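Local coordinates for protein chemotaxis transducer (Pseudomonas aeruginosa, PDB 6GCV) that serves as a chemoreceptor for nitrate, which it binds directly through its PilJ-type ligand-binding domain to guide chemotaxis, at residues A[83-86]-A[87-91]. Numbering follows the deposited sequence.
Sequences AAQR and QKVAQ
Residues 83-86 run straight into 87-91 within helix 80-103, and four successive i to i+4 backbone bonds establish regular alpha-helical geometry. Gln-87 N reaches Ala-83 O at 3.0 Å, while the amides of Lys-88, Val-89 and Ala-90 bond to the carbonyls of Ala-84, Gln-85 and Arg-86. Their N-H...O angles span 150° to 168°, the straightest being Val-89 N to Gln-85 O.

Among the side chains, Gln-85 bends at chi2 (64°), which turns its amide along the helix toward the next turn. There OE1 of Gln-85 lies 3.7 Å from Lys-88 CD, against the extended aliphatic chain of the lysine. Gln-85 NE2 stands 4.0 Å from Val-89 CG2, and the side chains of Gln-85 and Val-89 cross at about a right angle. The same methyl presses on the backbone, with Val-89 CG2 3.3 Å from Gln-85 O. Arg-86 instead heads back toward the preceding turn: a bend at chi3 brings its guanidinium over the backbone there, and Ala-83 CA lies 3.7 Å from the guanidinium plane of Arg-86, offset toward its rim.

These side chains tie the helix into the four-helix bundle. On helix 112-137, Glu-125 accepts a hydrogen bond from Gln-85 NE2, and Leu-126 meets Val-89. Arg-86 NH1 donates a hydrogen bond to Met-77 O, and its NE makes a salt bridge with Asp-66 at the end of helix 48-67, whose Tyr-58 also touches Val-89.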
ATOM      1  N   ALA A  83     -14.997   8.365 -12.739  1.00 24.53           N
ATOM      2  CA  ALA A  83     -16.038   8.611 -11.734  1.00 24.14           C
ATOM      3  C   ALA A  83     -16.768   7.325 -11.379  1.00 24.52           C
ATOM      4  O   ALA A  83     -17.013   7.074 -10.214  1.00 24.94           O
ATOM      5  CB  ALA A  83     -17.019   9.678 -12.229  1.00 24.45           C
ATOM      6  N   ALA A  84     -17.089   6.494 -12.363  1.00 24.44           N
ATOM      7  CA  ALA A  84     -17.778   5.219 -12.112  1.00 23.27           C
ATOM      8  C   ALA A  84     -16.911   4.287 -11.272  1.00 23.71           C
ATOM      9  O   ALA A  84     -17.421   3.625 -10.370  1.00 23.34           O
ATOM     10  CB  ALA A  84     -18.185   4.543 -13.416  1.00 26.05           C
ATOM     11  N   GLN A  85     -15.610   4.231 -11.556  1.00 21.84           N
ATOM     12  CA  GLN A  85     -14.711   3.408 -10.754  1.00 22.13           C
ATOM     13  C   GLN A  85     -14.575   3.939  -9.324  1.00 20.77           C
ATOM     14  O   GLN A  85     -14.512   3.132  -8.384  1.00 21.76           O
ATOM     15  CB  GLN A  85     -13.363   3.239 -11.423  1.00 21.05           C
ATOM     16  CG  GLN A  85     -12.408   2.265 -10.713  1.00 21.48           C
ATOM     17  CD  GLN A  85     -12.906   0.823 -10.676  1.00 22.49           C
ATOM     18  OE1 GLN A  85     -13.826   0.443 -11.401  1.00 24.74           O
ATOM     19  NE2 GLN A  85     -12.320   0.008  -9.790  1.00 22.91           N
ATOM     20  N   ARG A  86     -14.555   5.258  -9.138  1.00 22.13           N
ATOM     21  CA  ARG A  86     -14.548   5.810  -7.766  1.00 21.65           C
ATOM     22  C   ARG A  86     -15.809   5.375  -7.036  1.00 21.59           C
ATOM     23  O   ARG A  86     -15.742   5.054  -5.852  1.00 21.47           O
ATOM     24  CB  ARG A  86     -14.438   7.339  -7.729  1.00 21.98           C
ATOM     25  CG  ARG A  86     -13.096   7.865  -8.183  1.00 22.87           C
ATOM     26  CD  ARG A  86     -12.892   9.341  -7.792  1.00 23.97           C
ATOM     27  NE  ARG A  86     -13.877  10.227  -8.438  1.00 24.77           N
ATOM     28  CZ  ARG A  86     -13.689  10.874  -9.572  1.00 24.35           C
ATOM     29  NH1 ARG A  86     -12.533  10.803 -10.221  1.00 24.85           N
ATOM     30  NH2 ARG A  86     -14.676  11.618 -10.088  1.00 25.62           N
ATOM     31  N   GLN A  87     -16.956   5.354  -7.716  1.00 21.65           N
ATOM     32  CA  GLN A  87     -18.183   4.922  -7.047  0.56 22.81           C
ATOM     33  C   GLN A  87     -18.182   3.437  -6.726  1.00 22.47           C
ATOM     34  O   GLN A  87     -18.637   3.039  -5.681  1.00 23.78           O
ATOM     35  CB  GLN A  87     -19.454   5.298  -7.823  0.56 25.30           C
ATOM     36  CG  GLN A  87     -20.715   4.898  -7.026  0.56 28.56           C
ATOM     37  CD  GLN A  87     -20.668   5.330  -5.541  0.56 31.60           C
ATOM     38  OE1 GLN A  87     -20.818   4.505  -4.580  0.56 28.41           O
ATOM     39  NE2 GLN A  87     -20.400   6.624  -5.333  0.56 31.94           N
ATOM     40  N   LYS A  88     -17.637   2.617  -7.614  1.00 22.96           N
ATOM     41  CA  LYS A  88     -17.516   1.178  -7.361  1.00 21.99           C
ATOM     42  C   LYS A  88     -16.625   0.940  -6.151  1.00 21.08           C
ATOM     43  O   LYS A  88     -16.970   0.178  -5.273  1.00 22.32           O
ATOM     44  CB  LYS A  88     -16.948   0.475  -8.596  1.00 22.92           C
ATOM     45  CG  LYS A  88     -16.893  -1.025  -8.488  1.00 26.79           C
ATOM     46  CD  LYS A  88     -16.343  -1.668  -9.749  1.00 29.11           C
ATOM     47  CE  LYS A  88     -16.263  -3.171  -9.582  1.00 33.95           C
ATOM     48  NZ  LYS A  88     -15.895  -3.795 -10.857  1.00 41.56           N
ATOM     49  N   VAL A  89     -15.503   1.643  -6.110  1.00 19.28           N
ATOM     50  CA  VAL A  89     -14.585   1.577  -4.965  1.00 19.13           C
ATOM     51  C   VAL A  89     -15.302   1.995  -3.678  1.00 19.40           C
ATOM     52  O   VAL A  89     -15.170   1.347  -2.634  1.00 19.97           O
ATOM     53  CB  VAL A  89     -13.330   2.434  -5.209  1.00 18.73           C
ATOM     54  CG1 VAL A  89     -12.563   2.628  -3.905  1.00 18.14           C
ATOM     55  CG2 VAL A  89     -12.440   1.766  -6.241  1.00 20.10           C
ATOM     56  N   ALA A  90     -16.066   3.072  -3.752  1.00 20.51           N
ATOM     57  CA  ALA A  90     -16.753   3.584  -2.564  1.00 20.61           C
ATOM     58  C   ALA A  90     -17.724   2.580  -1.969  1.00 21.69           C
ATOM     59  O   ALA A  90     -17.834   2.458  -0.729  1.00 21.80           O
ATOM     60  CB  ALA A  90     -17.476   4.878  -2.852  1.00 21.77           C
ATOM     61  N   GLN A  91     -18.420   1.827  -2.802  1.00 22.61           N
ATOM     62  CA  GLN A  91     -19.365   0.839  -2.266  0.61 23.95           C
ATOM     63  C   GLN A  91     -18.619  -0.290  -1.561  1.00 22.59           C
ATOM     64  O   GLN A  91     -19.042  -0.734  -0.485  1.00 22.65           O
ATOM     65  CB  GLN A  91     -20.308   0.347  -3.358  0.61 27.60           C
ATOM     66  CG  GLN A  91     -21.282   1.476  -3.824  0.61 31.38           C
ATOM     67  CD  GLN A  91     -22.100   2.172  -2.684  0.61 37.14           C
ATOM     68  OE1 GLN A  91     -22.933   1.527  -2.038  0.61 46.53           O
ATOM     69  NE2 GLN A  91     -21.885   3.502  -2.464  0.61 36.69           N
TER